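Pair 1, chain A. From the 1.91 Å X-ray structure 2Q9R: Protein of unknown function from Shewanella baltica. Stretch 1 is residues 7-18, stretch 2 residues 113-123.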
# COMPACT_ATOMS: atom_id res chain seq x y z
N GLY A 7 -16.04 -5.74 20.92
CA GLY A 7 -15.03 -4.88 20.32
C GLY A 7 -13.69 -5.59 20.22
O GLY A 7 -13.39 -6.49 21.00
N PHE A 8 -12.91 -5.19 19.24
CA PHE A 8 -11.58 -5.73 19.04
C PHE A 8 -10.75 -5.72 20.33
O PHE A 8 -10.15 -6.75 20.69
CB PHE A 8 -10.88 -4.95 17.94
CG PHE A 8 -9.49 -5.41 17.69
CD1 PHE A 8 -9.24 -6.48 16.86
CD2 PHE A 8 -8.43 -4.75 18.28
CE1 PHE A 8 -7.93 -6.91 16.63
CE2 PHE A 8 -7.14 -5.17 18.07
CZ PHE A 8 -6.88 -6.24 17.25
N PHE A 9 -10.72 -4.60 21.05
CA PHE A 9 -9.84 -4.55 22.23
C PHE A 9 -10.39 -5.27 23.40
O PHE A 9 -9.61 -5.76 24.22
CB PHE A 9 -9.45 -3.12 22.64
CG PHE A 9 -8.38 -2.53 21.77
CD1 PHE A 9 -7.06 -2.95 21.91
CD2 PHE A 9 -8.70 -1.61 20.78
CE1 PHE A 9 -6.06 -2.42 21.10
CE2 PHE A 9 -7.71 -1.06 19.97
CZ PHE A 9 -6.39 -1.48 20.11
N LYS A 10 -11.71 -5.34 23.53
CA LYS A 10 -12.26 -6.15 24.62
C LYS A 10 -11.85 -7.63 24.38
O LYS A 10 -11.60 -8.37 25.34
CB LYS A 10 -13.78 -5.96 24.78
N ARG A 11 -11.77 -8.04 23.11
CA ARG A 11 -11.50 -9.43 22.73
C ARG A 11 -10.02 -9.74 22.90
O ARG A 11 -9.61 -10.80 23.42
CB ARG A 11 -11.88 -9.66 21.26
CG ARG A 11 -13.36 -9.79 20.95
CD ARG A 11 -13.57 -10.48 19.60
NE ARG A 11 -13.29 -9.59 18.49
CZ ARG A 11 -12.73 -9.93 17.33
NH1 ARG A 11 -12.31 -11.14 17.07
NH2 ARG A 11 -12.55 -9.00 16.40
N LEU A 12 -9.22 -8.75 22.55
CA LEU A 12 -7.78 -8.86 22.73
C LEU A 12 -7.44 -8.96 24.21
O LEU A 12 -6.63 -9.80 24.64
CB LEU A 12 -7.12 -7.64 22.06
CG LEU A 12 -5.64 -7.61 21.82
CD1 LEU A 12 -5.18 -8.87 21.11
CD2 LEU A 12 -5.32 -6.36 21.02
N LYS A 13 -8.09 -8.13 25.02
CA LYS A 13 -7.83 -8.14 26.46
C LYS A 13 -8.32 -9.45 27.13
O LYS A 13 -7.74 -9.90 28.13
CB LYS A 13 -8.48 -6.93 27.13
CG LYS A 13 -7.82 -5.60 26.76
CD LYS A 13 -8.68 -4.40 27.17
CE LYS A 13 -8.04 -3.07 26.73
NZ LYS A 13 -8.73 -1.88 27.35
N ALA A 14 -9.36 -10.04 26.57
CA ALA A 14 -9.91 -11.31 27.05
C ALA A 14 -9.01 -12.52 26.75
O ALA A 14 -9.18 -13.57 27.34
CB ALA A 14 -11.31 -11.52 26.49
N LEU A 15 -8.03 -12.37 25.88
CA LEU A 15 -7.05 -13.44 25.69
C LEU A 15 -6.28 -13.80 26.96
O LEU A 15 -6.05 -12.96 27.84
CB LEU A 15 -6.07 -13.04 24.61
CG LEU A 15 -6.68 -12.87 23.22
CD1 LEU A 15 -5.57 -12.54 22.23
CD2 LEU A 15 -7.49 -14.13 22.76
N THR A 16 -5.86 -15.07 27.05
CA THR A 16 -4.92 -15.48 28.09
C THR A 16 -3.54 -14.89 27.77
O THR A 16 -3.29 -14.44 26.62
CB THR A 16 -4.76 -16.98 28.15
OG1 THR A 16 -4.14 -17.41 26.93
CG2 THR A 16 -6.11 -17.65 28.33
N LEU A 17 -2.65 -14.89 28.76
CA LEU A 17 -1.28 -14.39 28.54
C LEU A 17 -0.58 -15.04 27.32
O LEU A 17 -0.05 -14.33 26.48
CB LEU A 17 -0.44 -14.51 29.81
CG LEU A 17 1.04 -14.09 29.67
CD1 LEU A 17 1.12 -12.59 29.66
CD2 LEU A 17 1.95 -14.68 30.77
N PRO A 18 -0.58 -16.38 27.25
CA PRO A 18 0.04 -17.03 26.08
C PRO A 18 -0.62 -16.67 24.75
O PRO A 18 0.09 -16.46 23.77
CB PRO A 18 -0.04 -18.54 26.41
CG PRO A 18 -0.42 -18.62 27.83
CD PRO A 18 -1.08 -17.36 28.23
N ILE A 113 3.53 -8.33 32.05
CA ILE A 113 2.73 -7.12 31.94
C ILE A 113 1.79 -7.26 30.74
O ILE A 113 2.14 -6.89 29.63
CB ILE A 113 3.60 -5.85 31.82
CG1 ILE A 113 4.74 -5.85 32.85
CG2 ILE A 113 2.73 -4.60 32.00
CD1 ILE A 113 5.88 -4.88 32.53
N GLU A 114 0.60 -7.80 30.97
CA GLU A 114 -0.33 -8.06 29.87
C GLU A 114 -0.70 -6.81 29.06
O GLU A 114 -0.86 -6.91 27.83
CB GLU A 114 -1.59 -8.81 30.36
CG GLU A 114 -1.27 -10.29 30.61
CD GLU A 114 -2.45 -11.13 31.09
OE1 GLU A 114 -3.55 -11.04 30.51
OE2 GLU A 114 -2.25 -11.91 32.05
N GLU A 115 -0.82 -5.66 29.73
CA GLU A 115 -1.16 -4.39 29.06
C GLU A 115 -0.20 -4.11 27.91
O GLU A 115 -0.62 -3.79 26.79
CB GLU A 115 -1.13 -3.20 30.04
CG GLU A 115 -2.49 -2.82 30.66
N ASP A 116 1.10 -4.22 28.20
CA ASP A 116 2.11 -3.89 27.19
C ASP A 116 2.07 -4.81 25.98
O ASP A 116 2.44 -4.42 24.86
CB ASP A 116 3.50 -3.99 27.79
CG ASP A 116 3.79 -2.88 28.78
OD1 ASP A 116 2.89 -2.08 29.12
OD2 ASP A 116 4.96 -2.85 29.21
N ILE A 117 1.70 -6.06 26.23
CA ILE A 117 1.59 -7.06 25.18
C ILE A 117 0.43 -6.66 24.28
O ILE A 117 0.59 -6.62 23.09
CB ILE A 117 1.39 -8.51 25.71
CG1 ILE A 117 2.55 -8.91 26.63
CG2 ILE A 117 1.24 -9.48 24.54
CD1 ILE A 117 2.36 -10.24 27.37
N VAL A 118 -0.72 -6.38 24.88
CA VAL A 118 -1.91 -5.94 24.18
C VAL A 118 -1.57 -4.69 23.36
O VAL A 118 -1.93 -4.63 22.22
CB VAL A 118 -3.12 -5.64 25.18
CG1 VAL A 118 -4.24 -4.84 24.48
CG2 VAL A 118 -3.68 -6.95 25.85
N ASN A 119 -0.85 -3.73 23.94
CA ASN A 119 -0.50 -2.48 23.22
C ASN A 119 0.42 -2.60 22.02
O ASN A 119 0.59 -1.63 21.28
CB ASN A 119 0.05 -1.43 24.19
CG ASN A 119 -1.06 -0.73 24.97
OD1 ASN A 119 -2.25 -0.82 24.60
ND2 ASN A 119 -0.70 -0.04 26.06
N ILE A 120 1.00 -3.78 21.79
CA ILE A 120 1.72 -4.03 20.56
C ILE A 120 0.76 -3.88 19.41
O ILE A 120 1.19 -3.54 18.28
CB ILE A 120 2.40 -5.45 20.52
CG1 ILE A 120 3.53 -5.57 21.57
CG2 ILE A 120 2.90 -5.77 19.13
CD1 ILE A 120 4.45 -4.37 21.71
N SER A 121 -0.55 -4.11 19.66
CA SER A 121 -1.57 -3.86 18.60
C SER A 121 -1.59 -2.41 18.10
O SER A 121 -1.66 -2.15 16.89
CB SER A 121 -3.00 -4.22 19.05
OG SER A 121 -3.97 -3.79 18.07
N LYS A 122 -1.61 -1.48 19.04
CA LYS A 122 -1.58 -0.06 18.75
C LYS A 122 -0.28 0.40 18.11
O LYS A 122 -0.24 1.28 17.25
CB LYS A 122 -1.79 0.71 20.04
CG LYS A 122 -3.22 0.55 20.61
CD LYS A 122 -3.39 1.31 21.94
CE LYS A 122 -4.85 1.30 22.46
NZ LYS A 122 -4.99 2.04 23.77
N LEU A 123 0.83 -0.19 18.53
CA LEU A 123 2.10 0.17 17.95
C LEU A 123 2.07 -0.17 16.47
O LEU A 123 2.41 0.66 15.61
CB LEU A 123 3.21 -0.55 18.71
CG LEU A 123 4.63 -0.21 18.29
CD1 LEU A 123 5.61 -0.50 19.44
CD2 LEU A 123 4.98 -1.02 17.04

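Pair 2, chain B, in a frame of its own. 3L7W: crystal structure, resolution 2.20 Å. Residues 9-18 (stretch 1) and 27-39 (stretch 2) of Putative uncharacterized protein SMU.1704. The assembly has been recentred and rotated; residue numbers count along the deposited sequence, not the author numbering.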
# COMPACT_ATOMS: atom_id res chain seq x y z
N LEU B 9 2.45 -3.29 6.26
CA LEU B 9 3.43 -2.38 5.69
C LEU B 9 4.15 -1.65 6.82
O LEU B 9 5.34 -1.36 6.72
CB LEU B 9 2.74 -1.38 4.76
CG LEU B 9 3.32 -1.25 3.36
CD1 LEU B 9 2.64 -0.09 2.60
CD2 LEU B 9 4.82 -1.06 3.41
N ILE B 10 3.43 -1.35 7.90
CA ILE B 10 4.03 -0.73 9.08
C ILE B 10 5.14 -1.62 9.63
O ILE B 10 6.19 -1.14 10.04
CB ILE B 10 2.99 -0.54 10.19
CG1 ILE B 10 1.86 0.39 9.72
CG2 ILE B 10 3.65 -0.00 11.48
CD1 ILE B 10 2.17 1.84 9.87
N GLU B 11 4.89 -2.92 9.63
CA GLU B 11 5.87 -3.89 10.12
C GLU B 11 7.10 -3.79 9.25
O GLU B 11 8.21 -3.66 9.74
CB GLU B 11 5.30 -5.31 10.08
CG GLU B 11 4.28 -5.56 11.18
CD GLU B 11 3.60 -6.92 11.08
OE1 GLU B 11 4.03 -7.74 10.25
OE2 GLU B 11 2.65 -7.16 11.83
N TYR B 12 6.88 -3.85 7.94
CA TYR B 12 7.95 -3.63 6.98
C TYR B 12 8.73 -2.38 7.37
O TYR B 12 9.95 -2.42 7.54
CB TYR B 12 7.38 -3.51 5.57
CG TYR B 12 8.38 -3.24 4.49
CD1 TYR B 12 9.60 -3.89 4.46
CD2 TYR B 12 8.10 -2.33 3.47
CE1 TYR B 12 10.51 -3.65 3.47
CE2 TYR B 12 9.01 -2.08 2.48
CZ TYR B 12 10.21 -2.74 2.48
OH TYR B 12 11.12 -2.50 1.49
N LEU B 13 8.04 -1.27 7.55
CA LEU B 13 8.72 -0.02 7.87
C LEU B 13 9.51 -0.14 9.17
O LEU B 13 10.65 0.29 9.25
CB LEU B 13 7.72 1.14 7.95
CG LEU B 13 7.12 1.50 6.58
CD1 LEU B 13 5.97 2.45 6.74
CD2 LEU B 13 8.17 2.11 5.68
N ILE B 14 8.88 -0.70 10.20
CA ILE B 14 9.55 -0.81 11.48
C ILE B 14 10.83 -1.62 11.33
O ILE B 14 11.91 -1.16 11.70
CB ILE B 14 8.67 -1.52 12.51
CG1 ILE B 14 7.52 -0.61 12.93
CG2 ILE B 14 9.50 -1.92 13.71
CD1 ILE B 14 6.42 -1.31 13.67
N LEU B 15 10.71 -2.81 10.78
CA LEU B 15 11.89 -3.65 10.59
C LEU B 15 12.93 -2.93 9.75
O LEU B 15 14.12 -2.99 10.04
CB LEU B 15 11.50 -4.97 9.94
CG LEU B 15 11.34 -6.17 10.88
CD1 LEU B 15 10.94 -5.75 12.28
CD2 LEU B 15 10.38 -7.19 10.29
N ALA B 16 12.47 -2.23 8.71
CA ALA B 16 13.41 -1.56 7.82
C ALA B 16 14.13 -0.48 8.60
O ALA B 16 15.35 -0.33 8.47
CB ALA B 16 12.71 -0.96 6.60
N ILE B 17 13.38 0.26 9.41
CA ILE B 17 13.95 1.37 10.17
C ILE B 17 14.94 0.82 11.18
O ILE B 17 16.06 1.31 11.31
CB ILE B 17 12.85 2.14 10.90
CG1 ILE B 17 11.98 2.90 9.89
CG2 ILE B 17 13.46 3.12 11.88
CD1 ILE B 17 10.76 3.50 10.51
N VAL B 18 14.52 -0.22 11.89
CA VAL B 18 15.34 -0.80 12.92
C VAL B 18 16.58 -1.42 12.31
O VAL B 18 17.61 -1.52 12.97
CB VAL B 18 14.55 -1.81 13.74
CG1 VAL B 18 15.45 -2.48 14.79
CG2 VAL B 18 13.38 -1.10 14.41
N ASP B 27 11.25 7.12 18.12
CA ASP B 27 12.02 7.36 16.92
C ASP B 27 11.37 6.66 15.72
O ASP B 27 11.24 7.22 14.64
CB ASP B 27 13.44 6.85 17.13
CG ASP B 27 14.43 7.51 16.22
OD1 ASP B 27 14.16 8.64 15.79
OD2 ASP B 27 15.49 6.91 15.93
N ILE B 28 10.99 5.40 15.92
CA ILE B 28 10.40 4.64 14.84
C ILE B 28 9.07 5.29 14.46
O ILE B 28 8.78 5.49 13.29
CB ILE B 28 10.17 3.19 15.26
CG1 ILE B 28 11.51 2.49 15.47
CG2 ILE B 28 9.38 2.45 14.20
CD1 ILE B 28 11.44 1.35 16.49
N SER B 29 8.29 5.63 15.48
CA SER B 29 6.96 6.18 15.29
C SER B 29 7.03 7.49 14.51
O SER B 29 6.33 7.68 13.53
CB SER B 29 6.30 6.39 16.65
OG SER B 29 5.39 7.47 16.61
N GLN B 30 7.91 8.39 14.94
CA GLN B 30 8.08 9.66 14.26
C GLN B 30 8.41 9.51 12.78
O GLN B 30 7.97 10.31 11.95
CB GLN B 30 9.15 10.50 14.95
CG GLN B 30 8.66 11.08 16.25
CD GLN B 30 7.43 11.94 16.03
OE1 GLN B 30 7.49 12.95 15.33
NE2 GLN B 30 6.31 11.54 16.62
N THR B 31 9.18 8.49 12.44
CA THR B 31 9.57 8.33 11.05
C THR B 31 8.43 7.68 10.30
O THR B 31 8.19 7.98 9.13
CB THR B 31 10.82 7.47 10.91
OG1 THR B 31 11.96 8.25 11.25
CG2 THR B 31 10.96 6.99 9.48
N ILE B 32 7.70 6.81 10.98
CA ILE B 32 6.57 6.16 10.35
C ILE B 32 5.41 7.15 10.13
O ILE B 32 4.66 7.03 9.16
CB ILE B 32 6.11 4.93 11.13
CG1 ILE B 32 7.15 3.81 10.99
CG2 ILE B 32 4.78 4.44 10.62
CD1 ILE B 32 6.78 2.54 11.72
N LYS B 33 5.27 8.11 11.04
CA LYS B 33 4.22 9.13 10.95
C LYS B 33 4.44 9.98 9.72
O LYS B 33 3.55 10.72 9.30
CB LYS B 33 4.23 10.04 12.17
CG LYS B 33 3.31 9.62 13.30
CD LYS B 33 3.41 10.62 14.46
CE LYS B 33 2.35 10.37 15.51
NZ LYS B 33 2.49 9.01 16.10
N LEU B 34 5.63 9.88 9.14
CA LEU B 34 5.94 10.58 7.90
C LEU B 34 5.07 10.09 6.74
O LEU B 34 4.77 10.84 5.82
CB LEU B 34 7.42 10.40 7.58
CG LEU B 34 8.34 11.62 7.74
CD1 LEU B 34 7.78 12.67 8.72
CD2 LEU B 34 9.74 11.18 8.13
N ILE B 35 4.69 8.82 6.76
CA ILE B 35 3.89 8.28 5.68
C ILE B 35 2.58 7.72 6.17
O ILE B 35 1.64 7.56 5.40
CB ILE B 35 4.65 7.21 4.84
CG1 ILE B 35 3.75 6.73 3.70
CG2 ILE B 35 5.12 6.02 5.71
CD1 ILE B 35 4.48 6.33 2.46
N ALA B 36 2.50 7.43 7.47
CA ALA B 36 1.33 6.76 8.01
C ALA B 36 0.62 7.57 9.07
O ALA B 36 1.24 8.32 9.82
CB ALA B 36 1.70 5.38 8.56
N SER B 37 -0.70 7.44 9.10
CA SER B 37 -1.48 7.96 10.21
C SER B 37 -1.78 6.78 11.10
O SER B 37 -2.71 6.01 10.84
CB SER B 37 -2.76 8.62 9.73
OG SER B 37 -2.49 9.95 9.32
N ILE B 38 -0.97 6.64 12.13
CA ILE B 38 -1.09 5.51 13.02
C ILE B 38 -0.90 6.02 14.44
O ILE B 38 -0.05 6.89 14.70
CB ILE B 38 -0.05 4.42 12.66
CG1 ILE B 38 -0.17 3.23 13.61
CG2 ILE B 38 1.35 5.00 12.67
CD1 ILE B 38 0.65 2.03 13.20
N LYS B 39 -1.73 5.54 15.36
CA LYS B 39 -1.59 5.96 16.75
C LYS B 39 -0.54 5.11 17.44
O LYS B 39 -0.29 3.97 17.05
CB LYS B 39 -2.93 5.86 17.47
CG LYS B 39 -3.95 6.89 16.99
CD LYS B 39 -5.29 6.73 17.70
CE LYS B 39 -6.04 5.51 17.19
NZ LYS B 39 -7.47 5.50 17.64

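Both pairs pose the same problem: two helices cross at a steep angle, and the side chains between them must fill the gap without a single hydrogen bond across it. In pair 1 the axes of helices 8-14 and 114-118 approach to 10.4 Å at 133° between their N-to-C directions; in pair 2, helices 9-18 and 27-32 approach to 10.1 Å at 123°. Fourteen central residues superpose with an RMSD of 0.7 Å, and the buried areas are close, 465 and 452 Å².

The centre of the second stretch is Val118(A), matched by Ile32(B). Both point toward the partner helix, and both are beta-branched. Ile32(B) is a knob seated among Ile10(B), Leu13(B), Ile14(B) and Ile17(B); its CD1 lies 3.5 Å from CG1 of Ile14(B). Val118(A) is shorter; its CG1 lies 3.9 Å from CD2 of Leu12(A), 4.3 Å from CD1 of Phe9(A), at the ring edge, and 4.3 Å from CG of Lys13(A).

Among the inward-facing positions, the closest side-chain match is Leu12(A) with Leu13(B), whose centres fall 0.5 Å apart although their rotamers differ, t,p against m,t. Each leucine also reaches the matched pair Ser121(A) and Ile35(B). CD2 of Leu12(A) touches CB of Ser121(A) at 3.7 Å, and CD1 of Leu13(B) touches CG2 of Ile35(B) at 3.8 Å. Ser121(A) lies beside two aromatic rings: its OG is 3.5 Å from CE2 of Phe8(A), at the ring edge, and 3.9 Å from CZ of Phe9(A), while it is hydrogen-bonded elsewhere in the structure.

Phe9(A) and Ile10(B) fill one place by different means. The phenylalanine leaves its backbone sideways and brings its ring in, placing CZ 3.8 Å from CG of Lys122(A). Ile10(B) points toward the partner directly, and its CD1 reaches CB of Ala36(B), the match of Lys122(A), at 3.8 Å. Thus a long aliphatic stem beside a ring replaces a methyl beside an isoleucine.

Lys13(A) and Ile14(B) both point sideways; exposed Lys13(A) brings in only CG, 4.3 Å from CG1 of Val118(A), whereas the isoleucine is buried and also packs CG1 against CG2 of Ile28(B) at 3.8 Å.

Ile117(A) and Thr31(B) point inward alike. CD1 of Ile117(A) meets CD1 of Leu17(A) at 3.5 Å, and CG2 of Thr31(B) meets CD1 of Ile17(B) at 3.6 Å. What the two contacts share is the leucine and the beta-branched residue facing it; the sizes of the side chains at the other matched positions vary.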